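Conserved domain protein (Streptococcus pneumoniae, PDB 2I7R) is of unknown function but belongs to the glyoxalase/bleomycin resistance/dioxygenase superfamily, whose members commonly bind small molecules or metals. Local coordinates at residues E24-D28 with R80-I86; D10-S14 with L58-Q62. All blocks are in the same frame, centred on the assembly; numbering follows the deposited sequence.

Interaction 1. Residues E24-D28 with R80-I86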
ATOM      1  N   GLU A  24       1.071  15.721   3.790  1.00 20.74           N
ATOM      2  CA  GLU A  24       0.221  16.822   3.283  1.00 21.75           C
ATOM      3  C   GLU A  24       0.919  17.771   2.294  1.00 22.21           C
ATOM      4  O   GLU A  24       0.319  18.157   1.299  1.00 22.10           O
ATOM      5  CB  GLU A  24      -0.389  17.624   4.437  1.00 21.51           C
ATOM      6  CG  GLU A  24      -1.123  16.751   5.439  1.00 22.56           C
ATOM      7  CD  GLU A  24      -1.791  17.527   6.566  1.00 24.08           C
ATOM      8  OE1 GLU A  24      -1.164  18.434   7.162  1.00 25.09           O
ATOM      9  OE2 GLU A  24      -2.961  17.197   6.860  1.00 27.82           O
ATOM     10  N   HIS A  25       2.174  18.156   2.567  1.00 22.48           N
ATOM     11  CA  HIS A  25       2.918  18.995   1.623  1.00 22.72           C
ATOM     12  C   HIS A  25       3.193  18.221   0.339  1.00 22.53           C
ATOM     13  O   HIS A  25       3.001  18.741  -0.761  1.00 21.97           O
ATOM     14  CB  HIS A  25       4.225  19.516   2.218  1.00 23.14           C
ATOM     15  CG  HIS A  25       4.031  20.468   3.347  1.00 26.09           C
ATOM     16  ND1 HIS A  25       4.349  20.151   4.648  1.00 30.51           N
ATOM     17  CD2 HIS A  25       3.540  21.729   3.375  1.00 28.73           C
ATOM     18  CE1 HIS A  25       4.066  21.178   5.431  1.00 31.89           C
ATOM     19  NE2 HIS A  25       3.581  22.151   4.680  1.00 31.57           N
ATOM     20  N   ILE A  26       3.611  16.966   0.473  1.00 22.36           N
ATOM     21  CA  ILE A  26       3.895  16.175  -0.720  1.00 22.08           C
ATOM     22  C   ILE A  26       2.652  15.946  -1.590  1.00 21.85           C
ATOM     23  O   ILE A  26       2.725  16.034  -2.811  1.00 22.09           O
ATOM     24  CB  ILE A  26       4.527  14.851  -0.356  1.00 22.44           C
ATOM     25  CG1 ILE A  26       5.952  15.095   0.153  1.00 22.62           C
ATOM     26  CG2 ILE A  26       4.482  13.884  -1.575  1.00 23.00           C
ATOM     27  CD1 ILE A  26       6.483  13.994   0.987  1.00 23.18           C
ATOM     28  N   LEU A  27       1.521  15.654  -0.959  1.00 21.02           N
ATOM     29  CA  LEU A  27       0.310  15.321  -1.670  1.00 21.29           C
ATOM     30  C   LEU A  27      -0.470  16.580  -2.033  1.00 23.24           C
ATOM     31  O   LEU A  27      -1.385  16.544  -2.872  1.00 23.18           O
ATOM     32  CB  LEU A  27      -0.566  14.421  -0.807  1.00 21.09           C
ATOM     33  CG  LEU A  27      -0.117  12.975  -0.562  1.00 20.49           C
ATOM     34  CD1 LEU A  27      -0.999  12.341   0.521  1.00 17.84           C
ATOM     35  CD2 LEU A  27      -0.111  12.178  -1.899  1.00 15.17           C
ATOM     36  N   ASP A  28      -0.107  17.689  -1.379  1.00 24.51           N
ATOM     37  CA  ASP A  28      -0.775  18.967  -1.563  1.00 25.54           C
ATOM     38  C   ASP A  28      -2.252  18.833  -1.186  1.00 26.08           C
ATOM     39  O   ASP A  28      -3.118  19.423  -1.825  1.00 25.88           O
ATOM     40  CB  ASP A  28      -0.642  19.438  -3.015  1.00 25.65           C
ATOM     41  CG  ASP A  28      -1.055  20.856  -3.200  1.00 25.61           C
ATOM     42  OD1 ASP A  28      -0.932  21.639  -2.251  1.00 27.37           O
ATOM     43  OD2 ASP A  28      -1.495  21.189  -4.310  1.00 27.37           O
ATOM     44  N   ARG A  80       5.957  21.732  -8.474  1.00 23.93           N
ATOM     45  CA  ARG A  80       5.447  21.977  -7.141  1.00 23.24           C
ATOM     46  C   ARG A  80       6.415  21.408  -6.108  1.00 23.28           C
ATOM     47  O   ARG A  80       6.839  22.117  -5.159  1.00 23.96           O
ATOM     48  CB  ARG A  80       4.040  21.368  -6.994  1.00 23.54           C
ATOM     49  CG  ARG A  80       3.371  21.595  -5.655  1.00 22.91           C
ATOM     50  CD  ARG A  80       1.988  20.963  -5.596  1.00 22.33           C
ATOM     51  NE  ARG A  80       1.977  19.521  -5.861  1.00 19.00           N
ATOM     52  CZ  ARG A  80       2.369  18.568  -5.004  1.00 20.62           C
ATOM     53  NH1 ARG A  80       2.850  18.884  -3.791  1.00 14.91           N
ATOM     54  NH2 ARG A  80       2.312  17.276  -5.382  1.00 18.51           N
ATOM     55  N   LEU A  81       6.790  20.153  -6.311  1.00 22.03           N
ATOM     56  CA  LEU A  81       7.659  19.448  -5.384  1.00 21.49           C
ATOM     57  C   LEU A  81       9.074  20.012  -5.321  1.00 21.88           C
ATOM     58  O   LEU A  81       9.678  20.019  -4.247  1.00 21.48           O
ATOM     59  CB  LEU A  81       7.667  17.934  -5.651  1.00 19.84           C
ATOM     60  CG  LEU A  81       6.309  17.245  -5.500  1.00 21.10           C
ATOM     61  CD1 LEU A  81       6.253  15.856  -6.239  1.00 15.44           C
ATOM     62  CD2 LEU A  81       5.853  17.165  -4.012  1.00 20.14           C
ATOM     63  N   ASN A  82       9.605  20.457  -6.461  1.00 23.56           N
ATOM     64  CA  ASN A  82      10.953  21.055  -6.537  1.00 25.24           C
ATOM     65  C   ASN A  82      10.989  22.351  -5.754  1.00 25.63           C
ATOM     66  O   ASN A  82      11.951  22.608  -5.033  1.00 24.71           O
ATOM     67  CB  ASN A  82      11.381  21.361  -7.984  1.00 26.05           C
ATOM     68  CG  ASN A  82      12.072  20.199  -8.658  1.00 29.01           C
ATOM     69  OD1 ASN A  82      12.275  19.123  -8.071  1.00 32.36           O
ATOM     70  ND2 ASN A  82      12.442  20.404  -9.916  1.00 33.68           N
ATOM     71  N   GLU A  83       9.951  23.173  -5.924  1.00 26.99           N
ATOM     72  CA  GLU A  83       9.836  24.426  -5.168  1.00 30.16           C
ATOM     73  C   GLU A  83       9.760  24.144  -3.677  1.00 28.98           C
ATOM     74  O   GLU A  83      10.237  24.943  -2.907  1.00 30.64           O
ATOM     75  CB  GLU A  83       8.596  25.234  -5.542  1.00 29.62           C
ATOM     76  CG  GLU A  83       8.468  25.676  -6.973  1.00 34.57           C
ATOM     77  CD  GLU A  83       7.102  26.343  -7.224  1.00 36.61           C
ATOM     78  OE1 GLU A  83       6.726  27.222  -6.401  1.00 45.35           O
ATOM     79  OE2 GLU A  83       6.404  25.993  -8.221  1.00 44.11           O
ATOM     80  N   LEU A  84       9.169  23.015  -3.276  1.00 28.35           N
ATOM     81  CA  LEU A  84       9.082  22.629  -1.862  1.00 28.15           C
ATOM     82  C   LEU A  84      10.386  22.099  -1.272  1.00 27.47           C
ATOM     83  O   LEU A  84      10.531  22.061  -0.063  1.00 27.06           O
ATOM     84  CB  LEU A  84       7.989  21.570  -1.637  1.00 28.54           C
ATOM     85  CG  LEU A  84       6.550  22.062  -1.555  1.00 30.61           C
ATOM     86  CD1 LEU A  84       5.621  20.853  -1.502  1.00 32.04           C
ATOM     87  CD2 LEU A  84       6.356  22.987  -0.322  1.00 31.85           C
ATOM     88  N   GLY A  85      11.319  21.663  -2.111  1.00 26.39           N
ATOM     89  CA  GLY A  85      12.547  21.088  -1.595  1.00 25.78           C
ATOM     90  C   GLY A  85      12.453  19.608  -1.268  1.00 25.29           C
ATOM     91  O   GLY A  85      13.298  19.058  -0.542  1.00 24.58           O
ATOM     92  N   ILE A  86      11.437  18.945  -1.805  1.00 25.05           N
ATOM     93  CA  ILE A  86      11.316  17.485  -1.658  1.00 25.23           C
ATOM     94  C   ILE A  86      12.353  16.690  -2.469  1.00 25.29           C
ATOM     95  O   ILE A  86      12.639  17.047  -3.605  1.00 25.37           O
ATOM     96  CB  ILE A  86       9.916  17.033  -2.053  1.00 25.62           C
ATOM     97  CG1 ILE A  86       8.867  17.795  -1.203  1.00 26.42           C
ATOM     98  CG2 ILE A  86       9.796  15.528  -1.933  1.00 23.27           C
ATOM     99  CD1 ILE A  86       9.095  17.658   0.331  1.00 25.89           C
TER
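R80 reaches from helix 74-84 to the C-terminal end of helix 16-27 and grips one backbone oxygen with both terminal nitrogens of its guanidinium. R80 NH2 lies 2.9 Å from I26 O, with an angle of 144° at the hydrogen, and R80 NH1 bonds to that oxygen at 3.0 Å. Both nitrogens come from one face of the carbonyl plane, NH1 well above it, while I26 O stays near the guanidinium plane. The R80 side chain starts extended, CG anti to the backbone N (chi1 -178°), and bends at chi3 (57°), which carries the guanidinium to the helix terminus. N77 OD1 takes a further hydrogen bond from NH2.

D28, where the chain leaves helix 16-27 with positive phi, lays its CB over one guanidinium face, 3.6 Å from R80 NH1. Its carboxylate is nearly parallel to the guanidinium, yet D28 OD2 is 4.2 Å from R80 NE and well out of plane, so the charges are merely near.

Apolar pairs are I26 CG1 with I86 CD1 (4.1 Å) and I26 CG2 with L81 CD2 (4.3 Å). Methyls of L81 and L84 rest on the I26 and H25 carbonyl oxygens.

The contact joins helix ends of the two modules of a glyoxalase-type fold, helix 74-84 closing in a Schellman motif at G85. The arginine thus satisfies a helix-end carbonyl, where the helix dipole would probably favour its positive charge.

Interaction 2. Residues D10-S14 with L58-Q62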
ATOM      1  N   ASP A  10      -2.491   0.984   5.478  1.00 15.96           N
ATOM      2  CA  ASP A  10      -1.974   1.643   6.671  1.00 16.89           C
ATOM      3  C   ASP A  10      -0.454   1.575   6.680  1.00 16.73           C
ATOM      4  O   ASP A  10       0.117   0.549   6.369  1.00 17.57           O
ATOM      5  CB  ASP A  10      -2.450   0.969   7.957  1.00 16.94           C
ATOM      6  CG  ASP A  10      -3.952   0.845   8.059  1.00 18.75           C
ATOM      7  OD1 ASP A  10      -4.687   1.416   7.232  1.00 18.87           O
ATOM      8  OD2 ASP A  10      -4.380   0.130   8.992  1.00 20.63           O
ATOM      9  N   ILE A  11       0.170   2.655   7.112  1.00 16.70           N
ATOM     10  CA  ILE A  11       1.606   2.706   7.381  1.00 16.90           C
ATOM     11  C   ILE A  11       1.777   2.922   8.886  1.00 17.37           C
ATOM     12  O   ILE A  11       1.244   3.896   9.451  1.00 16.09           O
ATOM     13  CB  ILE A  11       2.335   3.887   6.635  1.00 15.27           C
ATOM     14  CG1 ILE A  11       1.882   4.022   5.164  1.00 15.13           C
ATOM     15  CG2 ILE A  11       3.882   3.762   6.818  1.00 15.54           C
ATOM     16  CD1 ILE A  11       2.038   2.729   4.331  1.00 12.24           C
ATOM     17  N   ILE A  12       2.525   2.025   9.520  1.00 18.42           N
ATOM     18  CA  ILE A  12       2.769   2.118  10.963  1.00 18.84           C
ATOM     19  C   ILE A  12       4.056   2.938  11.176  1.00 19.58           C
ATOM     20  O   ILE A  12       5.143   2.584  10.643  1.00 18.53           O
ATOM     21  CB  ILE A  12       2.934   0.735  11.593  1.00 19.52           C
ATOM     22  CG1 ILE A  12       1.795  -0.202  11.218  1.00 19.86           C
ATOM     23  CG2 ILE A  12       3.123   0.835  13.100  1.00 21.85           C
ATOM     24  CD1 ILE A  12       0.422   0.457  11.237  1.00 26.42           C
ATOM     25  N   VAL A  13       3.915   4.031  11.927  1.00 19.57           N
ATOM     26  CA  VAL A  13       4.995   5.001  12.170  1.00 21.19           C
ATOM     27  C   VAL A  13       4.932   5.508  13.628  1.00 22.94           C
ATOM     28  O   VAL A  13       3.857   5.543  14.218  1.00 23.32           O
ATOM     29  CB  VAL A  13       4.958   6.190  11.151  1.00 20.75           C
ATOM     30  CG1 VAL A  13       5.095   5.679   9.704  1.00 19.11           C
ATOM     31  CG2 VAL A  13       3.678   7.067  11.308  1.00 20.57           C
ATOM     32  N   SER A  14       6.063   5.912  14.206  1.00 24.61           N
ATOM     33  CA  SER A  14       6.058   6.392  15.601  1.00 26.40           C
ATOM     34  C   SER A  14       5.618   7.846  15.763  1.00 27.02           C
ATOM     35  O   SER A  14       5.147   8.240  16.835  1.00 27.57           O
ATOM     36  CB  SER A  14       7.426   6.203  16.250  1.00 26.49           C
ATOM     37  OG  SER A  14       8.363   6.999  15.561  1.00 29.79           O
ATOM     38  N   LEU A  58       3.629  -6.248  14.907  1.00 27.47           N
ATOM     39  CA  LEU A  58       4.474  -5.910  13.743  1.00 26.21           C
ATOM     40  C   LEU A  58       5.440  -4.789  14.139  1.00 25.02           C
ATOM     41  O   LEU A  58       5.365  -4.265  15.249  1.00 25.33           O
ATOM     42  CB  LEU A  58       3.609  -5.537  12.503  1.00 26.11           C
ATOM     43  CG  LEU A  58       2.480  -4.493  12.636  1.00 25.69           C
ATOM     44  CD1 LEU A  58       2.988  -3.248  13.274  1.00 26.31           C
ATOM     45  CD2 LEU A  58       1.815  -4.158  11.303  1.00 26.48           C
ATOM     46  N   GLU A  59       6.325  -4.405  13.232  1.00 23.19           N
ATOM     47  CA  GLU A  59       7.275  -3.336  13.510  1.00 21.97           C
ATOM     48  C   GLU A  59       6.868  -2.057  12.781  1.00 21.14           C
ATOM     49  O   GLU A  59       6.061  -2.095  11.863  1.00 21.66           O
ATOM     50  CB  GLU A  59       8.671  -3.788  13.075  1.00 21.99           C
ATOM     51  CG  GLU A  59       9.080  -5.107  13.653  1.00 20.68           C
ATOM     52  CD  GLU A  59      10.473  -5.544  13.202  1.00 21.82           C
ATOM     53  OE1 GLU A  59      10.947  -5.084  12.155  1.00 29.09           O
ATOM     54  OE2 GLU A  59      11.100  -6.356  13.884  1.00 19.10           O
ATOM     55  N   ASN A  60       7.400  -0.917  13.187  1.00 20.73           N
ATOM     56  CA  ASN A  60       7.238   0.277  12.375  1.00 19.98           C
ATOM     57  C   ASN A  60       7.829   0.069  10.987  1.00 19.58           C
ATOM     58  O   ASN A  60       8.753  -0.770  10.760  1.00 17.99           O
ATOM     59  CB  ASN A  60       7.815   1.529  13.052  1.00 21.34           C
ATOM     60  CG  ASN A  60       7.108   1.847  14.370  1.00 23.22           C
ATOM     61  OD1 ASN A  60       6.022   1.337  14.646  1.00 27.19           O
ATOM     62  ND2 ASN A  60       7.736   2.641  15.190  1.00 24.85           N
ATOM     63  N   PHE A  61       7.242   0.804  10.053  1.00 18.82           N
ATOM     64  CA  PHE A  61       7.600   0.727   8.666  1.00 18.23           C
ATOM     65  C   PHE A  61       9.037   1.154   8.555  1.00 18.23           C
ATOM     66  O   PHE A  61       9.428   2.119   9.177  1.00 18.73           O
ATOM     67  CB  PHE A  61       6.724   1.659   7.806  1.00 16.70           C
ATOM     68  CG  PHE A  61       7.087   1.609   6.342  1.00 16.44           C
ATOM     69  CD1 PHE A  61       6.756   0.489   5.572  1.00 14.07           C
ATOM     70  CD2 PHE A  61       7.808   2.636   5.751  1.00 15.28           C
ATOM     71  CE1 PHE A  61       7.096   0.424   4.216  1.00 15.16           C
ATOM     72  CE2 PHE A  61       8.180   2.567   4.383  1.00 16.39           C
ATOM     73  CZ  PHE A  61       7.828   1.470   3.620  1.00 11.66           C
ATOM     74  N   GLN A  62       9.799   0.422   7.769  1.00 19.17           N
ATOM     75  CA  GLN A  62      11.157   0.780   7.428  1.00 21.49           C
ATOM     76  C   GLN A  62      11.260   1.198   5.955  1.00 21.30           C
ATOM     77  O   GLN A  62      11.366   2.383   5.637  1.00 22.09           O
ATOM     78  CB  GLN A  62      12.104  -0.368   7.810  1.00 21.34           C
ATOM     79  CG  GLN A  62      12.287  -0.429   9.369  1.00 24.00           C
ATOM     80  CD  GLN A  62      13.079  -1.629   9.858  1.00 25.27           C
ATOM     81  OE1 GLN A  62      14.062  -2.043   9.229  1.00 29.00           O
ATOM     82  NE2 GLN A  62      12.654  -2.197  11.011  1.00 28.63           N
TER
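The carbonyl of I12, at the end of strand 5-12, accepts a nearly straight hydrogen bond from the backbone of F61: F61 N to I12 O is 2.8 Å, with 174° at the hydrogen. N60 CA also brings its C-H toward I12 O, at 3.6 Å, a longer and more bent approach.

Side chains pack around this bond. I12 CG1 rests against both methyls of L58, 3.9 Å from L58 CD1, the two side chains meeting at a slant. The leucine has CG between its backbone N and carbonyl carbon (chi1 50°), a setting that brings both methyls to the isoleucine. I11 and F61 run side by side in the same direction, I11 CG2 lying 3.7 Å from F61 CB and reaching the start of the ring obliquely. The N60 side chain crosses that of I12 at about a right angle, N60 OD1 3.3 Å from I12 CG2 and N60 ND2 3.7 Å from S14 CB.

Further out, H54 NE2 bonds to N60 OD1, which probably fixes the rotation of that amide, and L110 packs on both I11 and F61. Backbone bonds of I11 with M49 and S51, and of V13 with S51, hold this end of the strand to strand 46-51. E59 N bonds to S63 OG of the second subunit.

A direct backbone bond, with isoleucines packing on L58 and F61 and the N60 amide alongside, therefore fixes the loop to the edge strand of a glyoxalase-type sheet, which continues into the second subunit through antiparallel pairing at D10 and I11.

Interactions 1 and 2 lie on opposite sides of the chain's centre, their centres 23 Å apart and their nearest atoms about 10 Å apart. Strand 5-12 leads directly into helix 16-27, so the first segments of both contacts belong to consecutive elements. Each contact is partly buried. At 24-28 with 80-86, the C-terminal ends of two helices and the residues just after them meet, and the polar link is a charged side chain on a backbone oxygen; at 10-14 with 58-62, a strand end meets an irregular loop and the link is backbone to backbone. The second subunit borders interaction 2 extensively but reaches interaction 1 at L27 alone, through M4 of that subunit.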